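Local coordinates for protein cysteine desulfurase (Stenotrophomonas maltophilia, PDB 6WCI) that probably removes sulfur from L-cysteine with the help of pyridoxal 5'-phosphate, leaving L-alanine and passing the sulfur to a carrier, at residues 112-117 with 239-244; 251-256 with 301-306. All blocks are in the same frame, centred on the assembly; numbering follows the deposited sequence.

Interaction 1 (112-117 with 239-244); sequences SGTTFA and FYAITG
T114 and T243 meet where the start of helix 114-126 packs beside the C-terminal end of strand 239-243, and here the contact is tightest. The backbone N of T114 donates to OG1 of T243, a weak hydrogen bond of 3.3 Å with an N-H...O angle of 155°. T243 can offer that oxygen because OG1 stands anti to its backbone N (chi1 -163°). G113, the N-cap residue, comes equally near: its CA is 3.3 Å from the same OG1. A beta carbon on G113 would be tight, 3.2 Å from T243 OG1, and at phi 154° would jam against the preceding carbonyl O. T114 OG1 in turn lies 3.0 Å from the carbonyl C of I242, while the angle to I242 O is unsuited to a hydrogen bond; the hydroxyl is instead hydrogen-bonded to S222 OG. One turn further on, the packing thins to methyl groups: A117 CB rests 3.7 Å from A241 CB, and T114 CG2 only approaches that CB at 4.2 Å. This looser end is not a solvent face, since every touching residue is buried. T243 OG1 and T115 OG1 also hydrogen-bond OP1 and OP3 of the pyridoxal phosphate-lysine at position 246. Helix start and strand end thus form part of the phosphate site of this fold-type I enzyme, where the helix N-terminus probably helps to stabilise the negative charge. Helix 114-126 packs on the sheet, A117 touching L256 and C111, T114 touching D220; strand 239-243 runs between strands 216-220 and 254-258.

Interaction 2 (251-256 with 301-306); sequences TGTGAL and AGFIGL
The carbonyl oxygen of G302 accepts the backbone N of L306 at 2.8 Å within the helix, and across the contact T253 CG2 touches the same oxygen at 3.4 Å. A beta carbon on G302 would come within 2.9 Å of that methyl, a clash, so the glycine lets T253 lie against the helix backbone. The same CG2 sits over a face of the F303 ring, 4.1 Å from the centroid and 5° off the normal, a nearly vertical CH-pi contact. In T253, OG1 stands between the backbone N and the carbonyl carbon (chi1 60°), which leaves CG2 anti to the carbonyl carbon; OG1 hydrogen-bonds P250 O, which would help to fix the rotation. At the edge of the ring, in its plane, lies G254 O, 3.3 Å from F303 CE1, so the polarised C-H edge faces it. L306 completes the apolar patch: its CD2 lies 4.0 Å from T253 CB, the two side chains sliding past one another in opposite directions. The contact packs helix 300-316 on the segment that follows the cofactor lysine and leads into strand 254-258. Helix 81-101 adds Y90 beside F303 and L97 beside L306, and at the dimer interface T251 OG1 bonds N299 and A301 of the second subunit. The direct contact is thus mainly apolar and dependent on shape, with one polar approach at the ring edge; N299 of the same chain supplies hydrogen bonds to both segments, ND2 to G252 O and OD1 to G302 N.

Overall arrangement
Both interactions are buried in one subunit, with centres about 10 Å apart, and both use the same seven-stranded sheet. Interaction 1 lies nearer the centre of the folded subunit, about 7 Å from it, against about 13 Å for interaction 2. They are joined through the neighbouring antiparallel strands 239-243 and 254-258: I242 N lies 3.0 Å from A255 O, and the pairing continues just beyond the strand ends with G244 N 2.7 Å from T253 O, both probable hydrogen bonds. Their chemistry differs accordingly. At the cofactor, interaction 1 is built on threonine hydroxyls and a helix N-terminus; interaction 2 is largely apolar and aromatic. Each reaches the second subunit, by packing in 112-117 and by hydrogen bonds in 251-256 and 301-306.

Interaction 1 (112-117 with 239-244)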
ATOM      1  N   SER B 112       0.535   3.735   2.697  1.00 27.13           N
ATOM      2  CA  SER B 112       0.645   3.668   1.245  1.00 26.68           C
ATOM      3  C   SER B 112       0.590   5.030   0.560  1.00 28.76           C
ATOM      4  O   SER B 112       0.620   5.074  -0.672  1.00 26.40           O
ATOM      5  CB  SER B 112      -0.455   2.769   0.673  1.00 26.16           C
ATOM      6  OG  SER B 112      -1.730   3.280   0.991  1.00 39.29           O
ATOM      7  N   GLY B 113       0.522   6.114   1.315  1.00 30.08           N
ATOM      8  CA  GLY B 113       0.471   7.455   0.755  1.00 35.48           C
ATOM      9  C   GLY B 113      -0.222   8.414   1.703  1.00 37.08           C
ATOM     10  O   GLY B 113      -0.732   8.038   2.761  1.00 32.82           O
ATOM     11  N   THR B 114      -0.230   9.687   1.305  1.00 37.41           N
ATOM     12  CA  THR B 114      -0.940  10.701   2.079  1.00 30.88           C
ATOM     13  C   THR B 114      -2.397  10.322   2.266  1.00 26.40           C
ATOM     14  O   THR B 114      -2.959  10.491   3.357  1.00 27.61           O
ATOM     15  CB  THR B 114      -0.843  12.057   1.380  1.00 27.37           C
ATOM     16  OG1 THR B 114       0.430  12.652   1.658  1.00 29.54           O
ATOM     17  CG2 THR B 114      -1.963  12.998   1.845  1.00 30.29           C
ATOM     18  N   THR B 115      -3.027   9.821   1.203  1.00 27.58           N
ATOM     19  CA  THR B 115      -4.451   9.520   1.251  1.00 28.53           C
ATOM     20  C   THR B 115      -4.764   8.568   2.400  1.00 31.88           C
ATOM     21  O   THR B 115      -5.676   8.814   3.198  1.00 30.00           O
ATOM     22  CB  THR B 115      -4.892   8.927  -0.086  1.00 27.16           C
ATOM     23  OG1 THR B 115      -4.573   9.838  -1.140  1.00 36.91           O
ATOM     24  CG2 THR B 115      -6.387   8.666  -0.072  1.00 32.63           C
ATOM     25  N   PHE B 116      -3.987   7.484   2.519  1.00 33.30           N
ATOM     26  CA  PHE B 116      -4.193   6.564   3.633  1.00 28.53           C
ATOM     27  C   PHE B 116      -3.915   7.244   4.966  1.00 29.54           C
ATOM     28  O   PHE B 116      -4.667   7.061   5.934  1.00 28.84           O
ATOM     29  CB  PHE B 116      -3.310   5.321   3.478  1.00 23.50           C
ATOM     30  CG  PHE B 116      -3.622   4.234   4.480  1.00 25.01           C
ATOM     31  CD1 PHE B 116      -3.253   4.361   5.807  1.00 32.36           C
ATOM     32  CD2 PHE B 116      -4.297   3.091   4.091  1.00 30.88           C
ATOM     33  CE1 PHE B 116      -3.560   3.379   6.731  1.00 32.32           C
ATOM     34  CE2 PHE B 116      -4.596   2.096   5.009  1.00 33.35           C
ATOM     35  CZ  PHE B 116      -4.231   2.241   6.330  1.00 32.04           C
ATOM     36  N   ALA B 117      -2.816   7.996   5.049  1.00 26.86           N
ATOM     37  CA  ALA B 117      -2.482   8.718   6.276  1.00 29.53           C
ATOM     38  C   ALA B 117      -3.656   9.553   6.790  1.00 33.01           C
ATOM     39  O   ALA B 117      -3.971   9.530   7.985  1.00 28.08           O
ATOM     40  CB  ALA B 117      -1.264   9.615   6.033  1.00 32.96           C
ATOM     41  N   PHE B 239      -1.205  16.200  13.583  1.00 31.02           N
ATOM     42  CA  PHE B 239      -1.039  15.143  12.589  1.00 28.37           C
ATOM     43  C   PHE B 239      -0.445  15.758  11.331  1.00 29.06           C
ATOM     44  O   PHE B 239      -0.928  16.792  10.886  1.00 29.76           O
ATOM     45  CB  PHE B 239      -2.368  14.501  12.184  1.00 27.60           C
ATOM     46  CG  PHE B 239      -3.117  13.844  13.307  1.00 38.23           C
ATOM     47  CD1 PHE B 239      -2.881  12.513  13.632  1.00 35.14           C
ATOM     48  CD2 PHE B 239      -4.092  14.534  13.996  1.00 32.99           C
ATOM     49  CE1 PHE B 239      -3.590  11.900  14.660  1.00 33.26           C
ATOM     50  CE2 PHE B 239      -4.806  13.931  15.017  1.00 35.88           C
ATOM     51  CZ  PHE B 239      -4.554  12.607  15.351  1.00 34.43           C
ATOM     52  N   TYR B 240       0.528  15.071  10.716  1.00 28.98           N
ATOM     53  CA  TYR B 240       1.180  15.538   9.495  1.00 29.80           C
ATOM     54  C   TYR B 240       1.369  14.361   8.544  1.00 29.30           C
ATOM     55  O   TYR B 240       1.932  13.332   8.934  1.00 30.08           O
ATOM     56  CB  TYR B 240       2.524  16.198   9.829  1.00 35.21           C
ATOM     57  CG  TYR B 240       3.165  17.006   8.713  1.00 37.75           C
ATOM     58  CD1 TYR B 240       3.926  16.396   7.728  1.00 32.34           C
ATOM     59  CD2 TYR B 240       3.030  18.389   8.672  1.00 37.71           C
ATOM     60  CE1 TYR B 240       4.534  17.156   6.713  1.00 33.69           C
ATOM     61  CE2 TYR B 240       3.626  19.146   7.674  1.00 41.88           C
ATOM     62  CZ  TYR B 240       4.370  18.530   6.698  1.00 34.71           C
ATOM     63  OH  TYR B 240       4.954  19.306   5.710  1.00 42.47           O
ATOM     64  N   ALA B 241       0.880  14.503   7.309  1.00 31.90           N
ATOM     65  CA  ALA B 241       0.841  13.426   6.322  1.00 33.13           C
ATOM     66  C   ALA B 241       1.728  13.743   5.118  1.00 36.97           C
ATOM     67  O   ALA B 241       1.678  14.850   4.580  1.00 33.59           O
ATOM     68  CB  ALA B 241      -0.596  13.200   5.846  1.00 31.91           C
ATOM     69  N   ILE B 242       2.514  12.760   4.666  1.00 35.29           N
ATOM     70  CA  ILE B 242       3.358  12.917   3.484  1.00 40.84           C
ATOM     71  C   ILE B 242       3.163  11.715   2.571  1.00 42.92           C
ATOM     72  O   ILE B 242       2.607  10.689   2.967  1.00 34.75           O
ATOM     73  CB  ILE B 242       4.854  13.077   3.834  1.00 37.86           C
ATOM     74  CG1 ILE B 242       5.350  11.840   4.575  1.00 39.96           C
ATOM     75  CG2 ILE B 242       5.082  14.337   4.659  1.00 36.43           C
ATOM     76  CD1 ILE B 242       6.861  11.761   4.731  1.00 32.66           C
ATOM     77  N   THR B 243       3.625  11.848   1.327  1.00 42.39           N
ATOM     78  CA  THR B 243       3.490  10.751   0.383  1.00 36.95           C
ATOM     79  C   THR B 243       4.801  10.530  -0.364  1.00 39.81           C
ATOM     80  O   THR B 243       5.484  11.477  -0.764  1.00 35.64           O
ATOM     81  CB  THR B 243       2.289  10.974  -0.568  1.00 37.84           C
ATOM     82  OG1 THR B 243       1.938   9.732  -1.194  1.00 41.19           O
ATOM     83  CG2 THR B 243       2.578  12.023  -1.624  1.00 43.75           C
ATOM     84  N   GLY B 244       5.164   9.257  -0.522  1.00 27.29           N
ATOM     85  CA  GLY B 244       6.518   8.932  -0.921  1.00 28.21           C
ATOM     86  C   GLY B 244       6.849   9.206  -2.371  1.00 32.27           C
ATOM     87  O   GLY B 244       7.975   9.588  -2.679  1.00 30.11           O
TER

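Interaction 2 (251-256 with 301-306)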
ATOM      1  N   THR B 251       6.366   4.305  -5.425  1.00 28.52           N
ATOM      2  CA  THR B 251       4.929   4.414  -5.280  1.00 26.12           C
ATOM      3  C   THR B 251       4.458   3.518  -4.125  1.00 28.67           C
ATOM      4  O   THR B 251       5.182   2.641  -3.644  1.00 26.55           O
ATOM      5  CB  THR B 251       4.235   4.036  -6.591  1.00 22.07           C
ATOM      6  OG1 THR B 251       4.575   2.693  -6.931  1.00 24.89           O
ATOM      7  CG2 THR B 251       4.689   4.978  -7.768  1.00 24.53           C
ATOM      8  N   GLY B 252       3.236   3.775  -3.658  1.00 28.16           N
ATOM      9  CA  GLY B 252       2.681   3.029  -2.541  1.00 23.57           C
ATOM     10  C   GLY B 252       3.373   3.253  -1.212  1.00 25.80           C
ATOM     11  O   GLY B 252       3.366   2.358  -0.365  1.00 25.83           O
ATOM     12  N   THR B 253       3.972   4.428  -1.005  1.00 25.96           N
ATOM     13  CA  THR B 253       4.676   4.754   0.226  1.00 26.78           C
ATOM     14  C   THR B 253       4.244   6.136   0.709  1.00 29.68           C
ATOM     15  O   THR B 253       3.737   6.956  -0.058  1.00 31.29           O
ATOM     16  CB  THR B 253       6.203   4.742   0.047  1.00 25.68           C
ATOM     17  OG1 THR B 253       6.566   5.713  -0.935  1.00 30.45           O
ATOM     18  CG2 THR B 253       6.704   3.388  -0.414  1.00 20.82           C
ATOM     19  N   GLY B 254       4.466   6.385   1.989  1.00 29.82           N
ATOM     20  CA  GLY B 254       3.999   7.598   2.633  1.00 33.41           C
ATOM     21  C   GLY B 254       4.004   7.401   4.134  1.00 29.45           C
ATOM     22  O   GLY B 254       4.377   6.349   4.643  1.00 28.26           O
ATOM     23  N   ALA B 255       3.600   8.446   4.848  1.00 32.67           N
ATOM     24  CA  ALA B 255       3.676   8.306   6.295  1.00 34.69           C
ATOM     25  C   ALA B 255       2.713   9.262   6.971  1.00 33.57           C
ATOM     26  O   ALA B 255       2.348  10.307   6.419  1.00 25.70           O
ATOM     27  CB  ALA B 255       5.102   8.533   6.803  1.00 36.90           C
ATOM     28  N   LEU B 256       2.315   8.892   8.190  1.00 27.24           N
ATOM     29  CA  LEU B 256       1.565   9.776   9.080  1.00 30.90           C
ATOM     30  C   LEU B 256       2.377   9.986  10.352  1.00 30.87           C
ATOM     31  O   LEU B 256       2.697   9.019  11.047  1.00 32.77           O
ATOM     32  CB  LEU B 256       0.191   9.186   9.423  1.00 29.13           C
ATOM     33  CG  LEU B 256      -0.632   9.963  10.451  1.00 30.70           C
ATOM     34  CD1 LEU B 256      -1.165  11.269   9.846  1.00 28.44           C
ATOM     35  CD2 LEU B 256      -1.784   9.124  11.073  1.00 28.67           C
ATOM     36  N   ALA B 301       9.684  -3.298  -0.042  1.00 28.07           N
ATOM     37  CA  ALA B 301      10.571  -2.774  -1.075  1.00 26.80           C
ATOM     38  C   ALA B 301      10.368  -1.279  -1.237  1.00 28.50           C
ATOM     39  O   ALA B 301      11.336  -0.512  -1.279  1.00 25.73           O
ATOM     40  CB  ALA B 301      10.322  -3.495  -2.396  1.00 27.27           C
ATOM     41  N   GLY B 302       9.109  -0.857  -1.312  1.00 21.18           N
ATOM     42  CA  GLY B 302       8.821   0.559  -1.453  1.00 30.38           C
ATOM     43  C   GLY B 302       9.413   1.391  -0.331  1.00 35.19           C
ATOM     44  O   GLY B 302       9.990   2.452  -0.572  1.00 33.74           O
ATOM     45  N   PHE B 303       9.292   0.921   0.915  1.00 29.96           N
ATOM     46  CA  PHE B 303       9.812   1.728   2.014  1.00 26.40           C
ATOM     47  C   PHE B 303      11.332   1.682   2.115  1.00 28.91           C
ATOM     48  O   PHE B 303      11.945   2.676   2.524  1.00 33.22           O
ATOM     49  CB  PHE B 303       9.138   1.328   3.326  1.00 32.11           C
ATOM     50  CG  PHE B 303       7.813   1.992   3.497  1.00 32.25           C
ATOM     51  CD1 PHE B 303       7.751   3.337   3.827  1.00 32.95           C
ATOM     52  CD2 PHE B 303       6.636   1.313   3.229  1.00 25.32           C
ATOM     53  CE1 PHE B 303       6.537   3.987   3.934  1.00 28.22           C
ATOM     54  CE2 PHE B 303       5.429   1.960   3.325  1.00 31.54           C
ATOM     55  CZ  PHE B 303       5.380   3.297   3.691  1.00 27.55           C
ATOM     56  N   ILE B 304      11.965   0.575   1.739  1.00 24.80           N
ATOM     57  CA  ILE B 304      13.422   0.591   1.624  1.00 28.51           C
ATOM     58  C   ILE B 304      13.869   1.653   0.623  1.00 31.45           C
ATOM     59  O   ILE B 304      14.818   2.406   0.873  1.00 33.57           O
ATOM     60  CB  ILE B 304      13.943  -0.799   1.242  1.00 25.61           C
ATOM     61  CG1 ILE B 304      13.801  -1.748   2.430  1.00 22.00           C
ATOM     62  CG2 ILE B 304      15.407  -0.731   0.766  1.00 25.94           C
ATOM     63  CD1 ILE B 304      14.250  -3.139   2.080  1.00 26.16           C
ATOM     64  N   GLY B 305      13.180   1.745  -0.516  1.00 32.87           N
ATOM     65  CA  GLY B 305      13.496   2.792  -1.474  1.00 31.20           C
ATOM     66  C   GLY B 305      13.169   4.184  -0.957  1.00 29.83           C
ATOM     67  O   GLY B 305      13.882   5.145  -1.254  1.00 35.62           O
ATOM     68  N   LEU B 306      12.083   4.317  -0.184  1.00 27.94           N
ATOM     69  CA  LEU B 306      11.732   5.633   0.349  1.00 28.12           C
ATOM     70  C   LEU B 306      12.781   6.109   1.342  1.00 30.24           C
ATOM     71  O   LEU B 306      13.124   7.296   1.370  1.00 29.61           O
ATOM     72  CB  LEU B 306      10.338   5.616   0.994  1.00 26.77           C
ATOM     73  CG  LEU B 306       9.891   6.999   1.533  1.00 22.73           C
ATOM     74  CD1 LEU B 306       9.856   8.048   0.398  1.00 25.02           C
ATOM     75  CD2 LEU B 306       8.560   6.989   2.302  1.00 30.37           C
TER